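Local coordinates for protein periplasmic beta-glucosidase (Pseudomonas aeruginosa, PDB 6R5T) that probably hydrolyses terminal, non-reducing beta-D-glucosyl residues in the periplasm, releasing beta-D-glucose, as a member of glycoside hydrolase family 3, at residues V26-D31 and E35-D40; F50-R55 and R59-Q64; H82-I87 and D117-S122. The protein carries 1 engineered substitution. One frame throughout, in Å; residues are numbered along the deposited sequence.

All three interactions belong to the TIM-barrel part of the enzyme. Interactions 1 and 2 each fold the loop leaving a barrel strand back onto the next helix, and their centres lie about 12 Å apart: Val26 and Phe50 are bonded through their backbones, and Met38 meets Met61. Interaction 1 is buried and apolar. Interaction 2 is only partly buried and combines a helix bond with sparse side-chain packing, while its loop touches the sugar. Interaction 3, with all its touching residues buried and its centre nearest that of the chain, is mainly polar, a salt bridge and a histidine-carboxylate hydrogen bond beside one leucine contact. It adjoins interaction 2 through Thr52, Val53 and Arg55.

Interaction 1 of 3, residues V26-D31 and E35-D40; sequences VSVGAD and EALMAD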
# COMPACT_ATOMS: atom_id res chain seq x y z
N VAL A 26 -4.22 21.09 -28.36
CA VAL A 26 -3.57 22.20 -27.62
C VAL A 26 -4.61 23.07 -26.93
O VAL A 26 -5.78 23.05 -27.30
CB VAL A 26 -2.70 23.07 -28.55
CG1 VAL A 26 -1.46 22.34 -28.98
CG2 VAL A 26 -3.49 23.53 -29.75
N SER A 27 -4.14 23.83 -25.95
CA SER A 27 -4.97 24.83 -25.23
C SER A 27 -4.28 26.19 -25.38
O SER A 27 -3.05 26.23 -25.42
CB SER A 27 -5.11 24.50 -23.78
OG SER A 27 -3.85 24.35 -23.17
N VAL A 28 -5.06 27.24 -25.29
CA VAL A 28 -4.51 28.62 -25.19
C VAL A 28 -3.81 28.73 -23.84
O VAL A 28 -4.40 28.35 -22.81
CB VAL A 28 -5.58 29.69 -25.35
CG1 VAL A 28 -4.98 31.07 -25.18
CG2 VAL A 28 -6.26 29.57 -26.67
N GLY A 29 -2.59 29.21 -23.84
CA GLY A 29 -1.79 29.32 -22.61
C GLY A 29 -0.47 30.00 -22.88
O GLY A 29 -0.19 30.38 -24.02
N ALA A 30 0.38 30.05 -21.88
CA ALA A 30 1.74 30.62 -22.03
C ALA A 30 2.48 29.87 -23.14
O ALA A 30 3.12 30.53 -23.95
CB ALA A 30 2.46 30.54 -20.71
N ASP A 31 2.30 28.55 -23.22
CA ASP A 31 2.97 27.68 -24.23
C ASP A 31 2.40 27.91 -25.63
O ASP A 31 3.09 27.57 -26.61
CB ASP A 31 2.80 26.20 -23.87
CG ASP A 31 3.68 25.72 -22.72
OD1 ASP A 31 4.81 26.25 -22.60
OD2 ASP A 31 3.24 24.81 -21.98
N GLU A 35 -2.80 34.18 -30.54
CA GLU A 35 -2.64 34.61 -31.96
C GLU A 35 -1.81 33.55 -32.69
O GLU A 35 -2.12 33.26 -33.84
CB GLU A 35 -1.98 35.98 -32.13
CG GLU A 35 -2.61 37.17 -31.40
CD GLU A 35 -4.10 37.15 -31.09
OE1 GLU A 35 -4.90 36.90 -32.02
OE2 GLU A 35 -4.46 37.41 -29.90
N ALA A 36 -0.77 33.00 -32.06
CA ALA A 36 0.09 31.95 -32.65
C ALA A 36 -0.77 30.71 -32.91
O ALA A 36 -0.66 30.10 -33.98
CB ALA A 36 1.27 31.61 -31.76
N LEU A 37 -1.66 30.38 -31.99
CA LEU A 37 -2.54 29.22 -32.16
C LEU A 37 -3.48 29.44 -33.35
O LEU A 37 -3.67 28.53 -34.18
CB LEU A 37 -3.29 29.00 -30.85
CG LEU A 37 -3.89 27.63 -30.67
CD1 LEU A 37 -4.21 27.35 -29.19
CD2 LEU A 37 -5.13 27.50 -31.52
N MET A 38 -4.06 30.62 -33.46
CA MET A 38 -4.97 30.95 -34.58
C MET A 38 -4.20 30.81 -35.91
O MET A 38 -4.76 30.26 -36.86
CB MET A 38 -5.47 32.39 -34.47
CG MET A 38 -6.00 32.78 -33.14
SD MET A 38 -7.77 32.81 -33.16
CE MET A 38 -7.94 31.04 -33.27
N ALA A 39 -2.96 31.25 -35.98
CA ALA A 39 -2.15 31.15 -37.22
C ALA A 39 -1.91 29.67 -37.52
O ALA A 39 -1.99 29.26 -38.67
CB ALA A 39 -0.84 31.88 -37.09
N ASP A 40 -1.68 28.87 -36.48
CA ASP A 40 -1.45 27.42 -36.69
C ASP A 40 -2.72 26.76 -37.19
O ASP A 40 -2.62 25.86 -38.04
CB ASP A 40 -0.90 26.74 -35.44
CG ASP A 40 0.59 26.93 -35.23
OD1 ASP A 40 1.24 27.59 -36.06
OD2 ASP A 40 1.09 26.41 -34.21
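Val26, at the end of strand 24-26, makes the first contact with helix 34-42: its CG2 methyl meets CD1 of Leu37 at 3.9 Å. With chi1 at -71° this methyl sits between the backbone N and the carbonyl carbon, on the side where the helix passes, and the two side chains slide past one another in opposite directions. Ser27 contributes its main chain instead of its side chain. Its carbonyl carbon C lies 4.0 Å from Leu37 CD1, while its CB points away from the helix and its OG is hydrogen-bonded to a partner beyond the two segments. The Ser27 side chain lies about 6 Å from the bound galactose. Val28 follows, and its CG2 reaches Leu37 CD1 at 3.9 Å, this time with the two side chains crossing at about a right angle. The CA atoms of Val28 and Leu37, 7.3 Å apart, are the nearest pair of CA atoms across the segments.

One leucine methyl therefore bridges three consecutive residues. Leu37 CG lies anti to its backbone N (chi1 -161°), which swings the branch toward the loop, and Leu37 alone supplies the helix side of the 128 Å² buried between the segments. The contact is van der Waals packing of the first barrel loop on the helix that follows, with Leu37 CD1 at its centre.

Around this pair, strand 48-50 lies beside Val26, to which its Ala48 and Phe50 are bonded through the backbone, and its Ile49 touches both Val26 and Leu37. Asn288 OD1 accepts from Ser27 N, and helix 55-65 packs alongside, its Met61 touching Val28 and Met38.

Interaction 2 of 3, residues F50-R55 and R59-Q64; sequences FNTVTR and RAMQDQ. With GAL (beta-D-galactopyranose), chain C.
Arg59 and Arg55 join the two segments at the start of helix 55-65, in the strand-loop-helix connection of a TIM barrel. Arg59 N donates to Arg55 O at 2.8 Å with an N-H...O angle of 166°. This is the first turn of the helix, right after Thr54 at the N-cap position. The two arginine side chains lie side by side and point the same way, their CG atoms 4.0 Å apart, but their guanidinium planes are turned 64° from each other. The CB and CG of Arg59 also lie against Arg55 O, each 3.3 Å from it. Their ends have separate partners: Arg55 NH1 forms a salt bridge with Asp339, and Arg59 NH1 donates to Leu334 O.

Ala60 serves through its carbonyl O: the Gln64 side chain folds back along its own helix, and its NE2 donates to Ala60 O at 3.1 Å. Met61 turns inward. Its chain bends at chi2 and chi3, which takes the CE methyl tip to tip with Thr52 OG1 at 3.7 Å. This is packing, a contact between loop and helix.

At the strand end of the loop, Phe50 and Asn51 line the sugar pocket, where Glu486 OE1 is also bonded to galactose. The Phe50 ring approaches O2 of galactose obliquely, its CE2 3.3 Å from that oxygen, and Asn51 ND2 donates to O3 of the galactose at 2.9 Å, with an N-H...O angle of 156°.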
# COMPACT_ATOMS: atom_id res chain seq x y z
N PHE A 50 -8.45 22.13 -26.41
CA PHE A 50 -9.15 21.95 -25.11
C PHE A 50 -9.07 23.26 -24.33
O PHE A 50 -8.16 24.08 -24.56
CB PHE A 50 -8.59 20.76 -24.33
CG PHE A 50 -7.17 20.84 -23.85
CD1 PHE A 50 -6.12 20.66 -24.73
CD2 PHE A 50 -6.87 21.11 -22.53
CE1 PHE A 50 -4.80 20.71 -24.34
CE2 PHE A 50 -5.54 21.21 -22.13
CZ PHE A 50 -4.51 20.99 -23.02
N ASN A 51 -10.02 23.41 -23.40
CA ASN A 51 -10.11 24.52 -22.42
C ASN A 51 -10.59 25.83 -23.07
O ASN A 51 -10.54 26.84 -22.36
CB ASN A 51 -8.79 24.72 -21.69
CG ASN A 51 -8.52 23.71 -20.59
OD1 ASN A 51 -9.39 22.92 -20.26
ND2 ASN A 51 -7.30 23.70 -20.08
N THR A 52 -11.12 25.81 -24.30
CA THR A 52 -11.88 26.97 -24.86
C THR A 52 -13.35 26.59 -24.82
O THR A 52 -13.70 25.57 -25.41
CB THR A 52 -11.39 27.29 -26.29
OG1 THR A 52 -10.05 27.77 -26.16
CG2 THR A 52 -12.28 28.26 -27.01
N VAL A 53 -14.21 27.35 -24.12
CA VAL A 53 -15.49 26.76 -23.64
C VAL A 53 -16.72 27.65 -23.82
O VAL A 53 -17.73 27.39 -23.16
CB VAL A 53 -15.37 26.37 -22.15
CG1 VAL A 53 -14.21 25.38 -21.97
CG2 VAL A 53 -15.19 27.59 -21.28
N THR A 54 -16.62 28.70 -24.62
CA THR A 54 -17.81 29.55 -24.88
C THR A 54 -18.06 29.61 -26.38
O THR A 54 -17.11 29.50 -27.15
CB THR A 54 -17.69 30.96 -24.30
OG1 THR A 54 -16.78 31.69 -25.11
CG2 THR A 54 -17.21 30.95 -22.87
N ARG A 55 -19.31 29.79 -26.74
CA ARG A 55 -19.71 29.79 -28.17
C ARG A 55 -18.88 30.80 -28.96
O ARG A 55 -18.32 30.46 -30.00
CB ARG A 55 -21.20 30.05 -28.36
CG ARG A 55 -21.51 30.30 -29.83
CD ARG A 55 -22.91 30.78 -29.98
NE ARG A 55 -23.86 29.70 -29.83
CZ ARG A 55 -25.13 29.75 -30.22
NH1 ARG A 55 -25.62 30.84 -30.82
NH2 ARG A 55 -25.89 28.69 -30.08
N ARG A 59 -16.42 29.47 -31.80
CA ARG A 59 -16.71 29.89 -33.20
C ARG A 59 -15.46 30.54 -33.80
O ARG A 59 -15.18 30.30 -35.01
CB ARG A 59 -17.88 30.89 -33.21
CG ARG A 59 -19.27 30.32 -33.14
CD ARG A 59 -20.30 31.40 -33.52
NE ARG A 59 -20.29 31.48 -34.98
CZ ARG A 59 -21.05 30.78 -35.80
NH1 ARG A 59 -22.00 29.97 -35.36
NH2 ARG A 59 -20.90 30.94 -37.10
N ALA A 60 -14.78 31.42 -33.07
CA ALA A 60 -13.59 32.17 -33.56
C ALA A 60 -12.49 31.19 -33.99
O ALA A 60 -11.86 31.37 -35.06
CB ALA A 60 -13.11 33.13 -32.51
N MET A 61 -12.30 30.10 -33.24
CA MET A 61 -11.32 29.07 -33.66
C MET A 61 -11.80 28.34 -34.91
O MET A 61 -10.97 28.11 -35.84
CB MET A 61 -11.17 28.03 -32.57
CG MET A 61 -10.88 28.64 -31.27
SD MET A 61 -9.20 29.01 -31.28
CE MET A 61 -8.90 28.55 -29.57
N GLN A 62 -13.05 27.89 -34.91
CA GLN A 62 -13.59 27.12 -36.07
C GLN A 62 -13.53 28.01 -37.33
O GLN A 62 -13.28 27.49 -38.45
CB GLN A 62 -15.00 26.66 -35.74
CG GLN A 62 -15.48 25.45 -36.51
CD GLN A 62 -14.74 24.15 -36.19
OE1 GLN A 62 -13.66 23.95 -36.71
NE2 GLN A 62 -15.33 23.25 -35.41
N ASP A 63 -13.70 29.32 -37.15
CA ASP A 63 -13.63 30.27 -38.28
C ASP A 63 -12.25 30.24 -38.93
O ASP A 63 -12.18 30.49 -40.14
CB ASP A 63 -13.97 31.70 -37.86
CG ASP A 63 -15.44 31.95 -37.59
OD1 ASP A 63 -16.32 31.14 -37.95
OD2 ASP A 63 -15.70 32.97 -36.99
N GLN A 64 -11.18 29.99 -38.18
CA GLN A 64 -9.81 30.01 -38.72
C GLN A 64 -9.61 28.85 -39.68
O GLN A 64 -8.72 28.94 -40.54
CB GLN A 64 -8.76 29.98 -37.62
CG GLN A 64 -8.94 31.11 -36.61
CD GLN A 64 -9.11 32.44 -37.31
OE1 GLN A 64 -8.24 32.84 -38.08
NE2 GLN A 64 -10.26 33.08 -37.09
C1 GAL C . -4.48 19.33 -17.37
C2 GAL C . -5.74 20.16 -17.74
C3 GAL C . -5.47 21.62 -17.37
C4 GAL C . -5.13 21.68 -15.86
C5 GAL C . -3.94 20.73 -15.58
C6 GAL C . -3.64 20.64 -14.09
O2 GAL C . -6.00 20.02 -19.12
O3 GAL C . -6.67 22.37 -17.63
O4 GAL C . -6.33 21.22 -15.19
O5 GAL C . -4.24 19.35 -15.98
O6 GAL C . -2.57 19.68 -13.89

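Interaction 3 of 3, residues H82-I87 and D117-S122; sequences HGHRTI and DGLDMS
His84 and Arg85 both donate to a single carboxylate oxygen, OD2 of Asp117, just where helix 100-116 ends in a Schellman motif. Gly118, with positive phi, is the first residue to leave the helix, and the chain then runs into barrel strand 121-122. The loop after strand 75-78 is thus tied to the C-terminal end of helix 100-116.

The two bonds use different sides of OD2, and both donor groups are turned steeply to the carboxylate plane. Arg85 NE comes from the syn side, 2.8 Å away and nearly straight at 168°, with OD2 at the edge of the guanidinium and close to its plane; this pair is a salt bridge. His84 NE2 comes from the anti side, also 2.8 Å from OD2, but its N-H...O angle of 135° marks a bent bond. The oxygen nevertheless lies only 4° out of the imidazole plane. His84 reaches it because its CG is anti to the backbone N, extending the ring toward the helix end.

Several of the other polar atoms have partners nearby. Asp117 OD1 pairs with Arg349 NH1, so both carboxylate oxygens are occupied, a setting that would be expected to favour the charged form. Arg85 NH1 donates to Arg349 O, which links the two arginines, and Arg85 N is bonded to Glu113 OE1. The Thr86 hydroxyl is hydrogen-bonded to Glu113 OE2 and to His351 N.

Leu119, leaning on Tyr78 and Ala114, crosses the imidazole at an angle and places its CD1 methyl 3.6 Å from His84 CE1.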
# COMPACT_ATOMS: atom_id res chain seq x y z
N HIS A 82 -18.37 16.56 -13.58
CA HIS A 82 -19.61 16.41 -12.79
C HIS A 82 -20.44 17.68 -12.98
O HIS A 82 -20.97 18.19 -12.00
CB HIS A 82 -19.31 16.10 -11.32
CG HIS A 82 -18.49 17.09 -10.59
ND1 HIS A 82 -19.02 18.01 -9.74
CD2 HIS A 82 -17.16 17.31 -10.60
CE1 HIS A 82 -18.05 18.76 -9.24
NE2 HIS A 82 -16.90 18.38 -9.77
N GLY A 83 -20.50 18.15 -14.22
CA GLY A 83 -21.23 19.39 -14.52
C GLY A 83 -20.41 20.28 -15.38
O GLY A 83 -19.17 20.27 -15.28
N HIS A 84 -21.08 21.09 -16.20
CA HIS A 84 -20.42 22.12 -17.01
C HIS A 84 -20.55 23.50 -16.37
O HIS A 84 -19.59 24.00 -15.86
CB HIS A 84 -20.94 22.03 -18.45
CG HIS A 84 -20.31 23.06 -19.30
ND1 HIS A 84 -18.96 23.13 -19.41
CD2 HIS A 84 -20.82 24.10 -20.01
CE1 HIS A 84 -18.63 24.15 -20.20
NE2 HIS A 84 -19.75 24.77 -20.58
N ARG A 85 -21.76 24.05 -16.35
CA ARG A 85 -22.05 25.32 -15.64
C ARG A 85 -22.91 25.04 -14.41
O ARG A 85 -22.59 25.62 -13.37
CB ARG A 85 -22.74 26.33 -16.58
CG ARG A 85 -21.79 27.00 -17.54
CD ARG A 85 -22.46 27.95 -18.56
NE ARG A 85 -23.07 27.19 -19.64
CZ ARG A 85 -24.32 26.80 -19.72
NH1 ARG A 85 -25.21 27.15 -18.80
NH2 ARG A 85 -24.71 26.00 -20.70
N THR A 86 -23.90 24.17 -14.52
CA THR A 86 -24.64 23.68 -13.35
C THR A 86 -23.82 22.51 -12.80
O THR A 86 -23.72 21.48 -13.46
CB THR A 86 -26.06 23.24 -13.65
OG1 THR A 86 -26.75 24.28 -14.34
CG2 THR A 86 -26.77 22.88 -12.40
N ILE A 87 -23.22 22.71 -11.63
CA ILE A 87 -22.33 21.67 -11.07
C ILE A 87 -23.13 20.74 -10.17
O ILE A 87 -23.79 21.15 -9.23
CB ILE A 87 -21.14 22.33 -10.38
CG1 ILE A 87 -20.44 23.33 -11.30
CG2 ILE A 87 -20.21 21.25 -9.87
CD1 ILE A 87 -20.15 22.81 -12.72
N ASP A 117 -22.66 25.29 -25.31
CA ASP A 117 -21.56 26.27 -25.37
C ASP A 117 -20.60 25.95 -26.52
O ASP A 117 -19.63 26.71 -26.66
CB ASP A 117 -20.81 26.36 -24.04
CG ASP A 117 -21.63 27.01 -22.93
OD1 ASP A 117 -22.62 27.76 -23.26
OD2 ASP A 117 -21.27 26.83 -21.75
N GLY A 118 -20.86 24.89 -27.31
CA GLY A 118 -20.03 24.58 -28.49
C GLY A 118 -19.03 23.48 -28.27
O GLY A 118 -18.32 23.10 -29.23
N LEU A 119 -18.96 22.91 -27.07
CA LEU A 119 -18.04 21.76 -26.87
C LEU A 119 -18.53 20.47 -27.52
O LEU A 119 -19.72 20.15 -27.50
CB LEU A 119 -17.86 21.55 -25.36
CG LEU A 119 -17.06 22.67 -24.71
CD1 LEU A 119 -17.33 22.70 -23.20
CD2 LEU A 119 -15.57 22.59 -25.04
N ASP A 120 -17.59 19.65 -28.03
CA ASP A 120 -17.86 18.38 -28.70
C ASP A 120 -17.49 17.18 -27.83
O ASP A 120 -17.88 16.08 -28.17
CB ASP A 120 -17.02 18.23 -29.96
CG ASP A 120 -17.13 19.37 -30.94
OD1 ASP A 120 -18.28 19.61 -31.41
OD2 ASP A 120 -16.13 20.10 -31.13
N MET A 121 -16.65 17.38 -26.80
CA MET A 121 -16.01 16.24 -26.10
C MET A 121 -15.75 16.61 -24.64
O MET A 121 -15.34 17.73 -24.34
CB MET A 121 -14.71 15.84 -26.78
CG MET A 121 -13.98 14.73 -26.02
SD MET A 121 -12.34 14.36 -26.72
CE MET A 121 -12.83 13.53 -28.21
N SER A 122 -15.99 15.65 -23.77
CA SER A 122 -15.51 15.75 -22.38
C SER A 122 -14.46 14.68 -22.11
O SER A 122 -14.65 13.53 -22.48
CB SER A 122 -16.63 15.64 -21.38
OG SER A 122 -16.09 15.80 -20.05